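Local coordinates for protein prolyl oligopeptidase (Novosphingobium capsulatum, PDB 1YR2) that probably cleaves oligopeptides on the carboxyl side of proline, and far less readily of alanine, as a serine peptidase of the prolyl oligopeptidase (S9A) family, at residues G112-R117 against H420-F425; A142-K147 against W447-L452. One frame throughout, in Å; residues are numbered along the deposited sequence.

Contact 1: residues G112-R117 against H420-F425; sequences GLPQRR and HAYLSF
In the seven-bladed beta-propeller of this prolyl oligopeptidase, the first four-stranded sheet in chain order packs here on the last: strand 110-117, at the edge of one, meets strand 421-427 of the other mainly through side chains. The touching parts of the two segments run nearly antiparallel, 163° apart. Tyr422, its CG anti to the carbonyl carbon so that the ring reaches 112-117, carries the contact. Pro114 CG sits over the middle of the phenol ring, 3.6 Å from the centroid of Tyr422 and 7° off the normal, a CH-pi contact. At the far end of the ring, Arg116 NE donates a bent hydrogen bond of 2.8 Å to Tyr422 OH; guanidinium and phenol planes are nearly parallel, though the hydroxyl lies somewhat out of the guanidinium plane. His420 CD2 stands over one face of that guanidinium, toward its rim, 3.4 Å from Arg116 NH1, the two planes inclined at 42°. At the other end, Leu113 CD2 passes the root of the tyrosine, 3.8 Å from Tyr422 CB, and lies 3.7 Å from Ser424 N. Strand 408-413 flanks the pair, its Ser413 OG bonded to Pro114 O, while Val121 and Tyr123 of strand 120-126 and Val434 of strand 433-438 pack round Pro114.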
# COMPACT_ATOMS: atom_id res chain seq x y z
N GLY A 112 -8.70 -14.86 -2.36
CA GLY A 112 -9.37 -13.85 -1.57
C GLY A 112 -9.83 -14.39 -0.24
O GLY A 112 -9.88 -15.59 -0.00
N LEU A 113 -10.20 -13.49 0.68
CA LEU A 113 -10.76 -13.89 1.94
C LEU A 113 -12.09 -14.59 1.65
O LEU A 113 -12.94 -14.04 0.95
CB LEU A 113 -10.98 -12.71 2.88
CG LEU A 113 -9.74 -12.02 3.52
CD1 LEU A 113 -10.08 -10.57 3.87
CD2 LEU A 113 -9.22 -12.81 4.77
N PRO A 114 -12.28 -15.76 2.25
CA PRO A 114 -13.50 -16.51 2.05
C PRO A 114 -14.70 -16.07 2.89
O PRO A 114 -14.54 -15.59 4.00
CB PRO A 114 -13.09 -17.91 2.41
CG PRO A 114 -11.98 -17.80 3.27
CD PRO A 114 -11.27 -16.53 2.98
N GLN A 115 -15.89 -16.25 2.33
CA GLN A 115 -17.16 -15.97 2.99
C GLN A 115 -17.90 -17.29 3.11
O GLN A 115 -18.14 -17.95 2.10
CB GLN A 115 -17.99 -14.96 2.21
CG GLN A 115 -17.38 -13.59 2.13
CD GLN A 115 -17.32 -12.89 3.49
OE1 GLN A 115 -18.14 -13.16 4.38
NE2 GLN A 115 -16.36 -11.99 3.65
N ARG A 116 -18.24 -17.67 4.33
CA ARG A 116 -19.05 -18.89 4.57
C ARG A 116 -20.52 -18.49 4.77
O ARG A 116 -20.82 -17.62 5.58
CB ARG A 116 -18.53 -19.58 5.82
CG ARG A 116 -17.12 -20.13 5.63
CD ARG A 116 -16.44 -20.66 6.94
NE ARG A 116 -15.43 -21.64 6.56
CZ ARG A 116 -15.59 -22.96 6.59
NH1 ARG A 116 -16.70 -23.53 7.05
NH2 ARG A 116 -14.58 -23.73 6.19
N ARG A 117 -21.41 -19.06 3.95
CA ARG A 117 -22.84 -18.88 4.15
C ARG A 117 -23.50 -20.23 3.90
O ARG A 117 -23.24 -20.90 2.89
CB ARG A 117 -23.43 -17.82 3.22
CG ARG A 117 -22.86 -16.42 3.31
CD ARG A 117 -23.18 -15.67 4.64
NE ARG A 117 -22.71 -14.32 4.50
CZ ARG A 117 -21.46 -13.96 4.74
NH1 ARG A 117 -20.59 -14.83 5.25
NH2 ARG A 117 -21.11 -12.71 4.55
N HIS A 420 -14.92 -20.40 12.33
CA HIS A 420 -13.93 -20.27 11.27
C HIS A 420 -13.85 -18.79 10.92
O HIS A 420 -14.87 -18.16 10.56
CB HIS A 420 -14.32 -21.08 10.03
CG HIS A 420 -14.34 -22.55 10.27
ND1 HIS A 420 -13.25 -23.22 10.80
CD2 HIS A 420 -15.33 -23.45 10.15
CE1 HIS A 420 -13.58 -24.49 10.97
NE2 HIS A 420 -14.83 -24.66 10.56
N ALA A 421 -12.69 -18.21 11.14
CA ALA A 421 -12.40 -16.86 10.67
C ALA A 421 -11.12 -16.84 9.84
O ALA A 421 -10.40 -17.83 9.77
CB ALA A 421 -12.30 -15.91 11.86
N TYR A 422 -10.85 -15.72 9.20
CA TYR A 422 -9.74 -15.59 8.23
C TYR A 422 -9.18 -14.18 8.35
O TYR A 422 -9.93 -13.24 8.61
CB TYR A 422 -10.23 -15.83 6.81
CG TYR A 422 -10.89 -17.18 6.71
CD1 TYR A 422 -10.14 -18.33 6.48
CD2 TYR A 422 -12.25 -17.33 7.03
CE1 TYR A 422 -10.74 -19.61 6.48
CE2 TYR A 422 -12.85 -18.58 7.05
CZ TYR A 422 -12.09 -19.72 6.79
OH TYR A 422 -12.70 -20.94 6.82
N LEU A 423 -7.88 -14.05 8.14
CA LEU A 423 -7.15 -12.78 8.24
C LEU A 423 -6.19 -12.70 7.06
O LEU A 423 -5.47 -13.67 6.78
CB LEU A 423 -6.38 -12.76 9.58
CG LEU A 423 -5.55 -11.59 10.03
CD1 LEU A 423 -6.43 -10.37 10.10
CD2 LEU A 423 -5.08 -11.82 11.45
N SER A 424 -6.14 -11.57 6.38
CA SER A 424 -5.21 -11.35 5.29
C SER A 424 -3.89 -10.75 5.83
O SER A 424 -3.91 -9.79 6.58
CB SER A 424 -5.86 -10.44 4.24
OG SER A 424 -4.94 -10.23 3.18
N PHE A 425 -2.77 -11.35 5.46
CA PHE A 425 -1.45 -10.98 6.02
C PHE A 425 -0.45 -10.84 4.88
O PHE A 425 -0.38 -11.70 3.95
CB PHE A 425 -1.00 -12.04 6.99
CG PHE A 425 0.36 -11.82 7.55
CD1 PHE A 425 0.55 -10.94 8.58
CD2 PHE A 425 1.46 -12.47 7.03
CE1 PHE A 425 1.80 -10.75 9.13
CE2 PHE A 425 2.75 -12.26 7.55
CZ PHE A 425 2.92 -11.42 8.60

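Contact 2: residues A142-K147 against W447-L452; sequences APVGTK and WEPVHL
Val144 and Glu448 lie alongside each other, pointing opposite ways, where the type II beta turn Pro143-Thr146, in the loop between strands 134-139 and 149-152 of the beta-propeller, meets the chain leaving strand 443-446. Glu448 starts with CG anti to its carbonyl carbon and bends at chi2 (-76°), which brings the carboxylate to the turn. Gly145 N donates to Glu448 OE2 at 2.8 Å, fairly straight at 159°, but approaches from above the carboxylate plane. The same oxygen forms a salt bridge with Arg138 of strand 134-139, which should favour the charged form of this buried acid. Val144 spreads its two methyls over different partners. CG1, anti to the backbone N, lies 3.5 Å from Trp447 O and also approaches the glutamate; CG2 meets the indole obliquely, 3.9 Å from Trp447 NE1. One face of that indole is taken by the glutamate's own chain, Glu448 CG standing over the rim. The turn is fastened by Pro143 O, which accepts from Thr146 N and, along a lone pair in the carbonyl plane, from Thr146 OG1 at 2.6 Å. Gly145 is its third residue, with positive phi (99°), where a CB would jam against Val144 O. A water completes the junction, donating to Glu448 OE1 at 2.7 Å and weakly to Thr146 O.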
# COMPACT_ATOMS: atom_id res chain seq x y z
N ALA A 142 -15.63 -29.05 2.71
CA ALA A 142 -14.66 -29.65 1.78
C ALA A 142 -13.29 -29.43 2.37
O ALA A 142 -13.04 -28.37 2.91
CB ALA A 142 -14.71 -29.02 0.42
N PRO A 143 -12.39 -30.39 2.23
CA PRO A 143 -11.01 -30.22 2.75
C PRO A 143 -10.32 -28.98 2.17
O PRO A 143 -10.50 -28.66 0.99
CB PRO A 143 -10.29 -31.51 2.30
CG PRO A 143 -11.39 -32.52 2.03
CD PRO A 143 -12.60 -31.75 1.65
N VAL A 144 -9.59 -28.26 3.00
CA VAL A 144 -8.73 -27.19 2.49
C VAL A 144 -7.81 -27.77 1.43
O VAL A 144 -7.20 -28.83 1.64
CB VAL A 144 -7.92 -26.58 3.65
CG1 VAL A 144 -6.89 -25.58 3.14
CG2 VAL A 144 -8.88 -25.94 4.65
N GLY A 145 -7.73 -27.10 0.29
CA GLY A 145 -6.97 -27.59 -0.83
C GLY A 145 -7.80 -28.30 -1.89
O GLY A 145 -7.26 -28.67 -2.88
N THR A 146 -9.10 -28.47 -1.69
CA THR A 146 -10.00 -29.02 -2.70
C THR A 146 -10.25 -27.95 -3.72
O THR A 146 -10.65 -26.88 -3.32
CB THR A 146 -11.39 -29.30 -2.05
OG1 THR A 146 -11.25 -30.22 -0.97
CG2 THR A 146 -12.41 -29.96 -3.07
N LYS A 147 -10.06 -28.23 -5.00
CA LYS A 147 -10.40 -27.25 -6.06
C LYS A 147 -11.88 -26.83 -6.03
O LYS A 147 -12.80 -27.66 -6.05
CB LYS A 147 -10.01 -27.78 -7.46
CG LYS A 147 -10.26 -26.81 -8.59
CD LYS A 147 -9.39 -25.58 -8.49
CE LYS A 147 -9.68 -24.58 -9.64
NZ LYS A 147 -8.72 -23.42 -9.63
N TRP A 447 -4.10 -21.48 5.69
CA TRP A 447 -5.32 -21.91 5.03
C TRP A 447 -4.92 -22.57 3.71
O TRP A 447 -4.14 -23.52 3.70
CB TRP A 447 -6.28 -20.71 4.88
CG TRP A 447 -7.63 -21.09 4.40
CD1 TRP A 447 -8.47 -22.04 4.96
CD2 TRP A 447 -8.33 -20.60 3.23
NE1 TRP A 447 -9.61 -22.17 4.21
CE2 TRP A 447 -9.55 -21.31 3.14
CE3 TRP A 447 -8.05 -19.63 2.26
CZ2 TRP A 447 -10.49 -21.07 2.13
CZ3 TRP A 447 -8.96 -19.39 1.24
CH2 TRP A 447 -10.18 -20.13 1.18
N GLU A 448 -5.42 -22.12 2.58
CA GLU A 448 -5.05 -22.70 1.32
C GLU A 448 -3.58 -22.58 1.06
O GLU A 448 -3.00 -21.48 1.14
CB GLU A 448 -5.79 -22.06 0.15
CG GLU A 448 -7.27 -22.44 0.13
CD GLU A 448 -7.50 -23.83 -0.36
OE1 GLU A 448 -6.75 -24.31 -1.24
OE2 GLU A 448 -8.47 -24.43 0.13
N PRO A 449 -2.94 -23.68 0.69
CA PRO A 449 -1.56 -23.56 0.19
C PRO A 449 -1.45 -22.68 -1.05
O PRO A 449 -2.35 -22.68 -1.89
CB PRO A 449 -1.20 -24.98 -0.16
CG PRO A 449 -2.10 -25.83 0.64
CD PRO A 449 -3.39 -25.08 0.75
N VAL A 450 -0.36 -21.93 -1.16
CA VAL A 450 -0.08 -21.05 -2.29
C VAL A 450 1.27 -21.46 -2.86
O VAL A 450 2.26 -21.53 -2.12
CB VAL A 450 -0.03 -19.56 -1.83
CG1 VAL A 450 0.50 -18.65 -2.89
CG2 VAL A 450 -1.43 -19.08 -1.48
N HIS A 451 1.34 -21.72 -4.16
CA HIS A 451 2.59 -22.14 -4.76
C HIS A 451 3.46 -20.92 -5.16
O HIS A 451 3.10 -20.17 -6.06
CB HIS A 451 2.37 -23.05 -5.98
CG HIS A 451 3.65 -23.40 -6.68
ND1 HIS A 451 4.74 -23.94 -6.02
CD2 HIS A 451 4.03 -23.25 -7.98
CE1 HIS A 451 5.73 -24.11 -6.88
NE2 HIS A 451 5.33 -23.70 -8.08
N LEU A 452 4.56 -20.71 -4.46
CA LEU A 452 5.51 -19.62 -4.75
C LEU A 452 6.84 -20.26 -5.12
O LEU A 452 7.05 -21.45 -4.91
CB LEU A 452 5.72 -18.76 -3.51
CG LEU A 452 4.47 -18.05 -2.94
CD1 LEU A 452 4.85 -17.23 -1.78
CD2 LEU A 452 3.88 -17.19 -4.03
O HOH W 1 -8.07 -25.09 -3.51

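Overall arrangement
Contacts 1 and 2 lie with centres 13 Å apart in the propeller. Contact 1 joins strands of its first and last four-stranded sheets, contact 2 a loop of the first to the chain leaving the last. Their segments alternate along the chain: 112-117 on an outermost strand of the first sheet, 142-147 in the loop joining its last two strands, then 420-425 and 447-452 some 300 residues later. Trp447 links them, its ring edge-to-face with Tyr422 and its CH2 3.6 Å from Pro114 CG. Each sheet is built of consecutive strands, so first and last blades meet by packing, largely of side chains. Contact 2 also holds the start (447-449) of the connection to strand 459-467 of the eight-stranded hydrolase sheet.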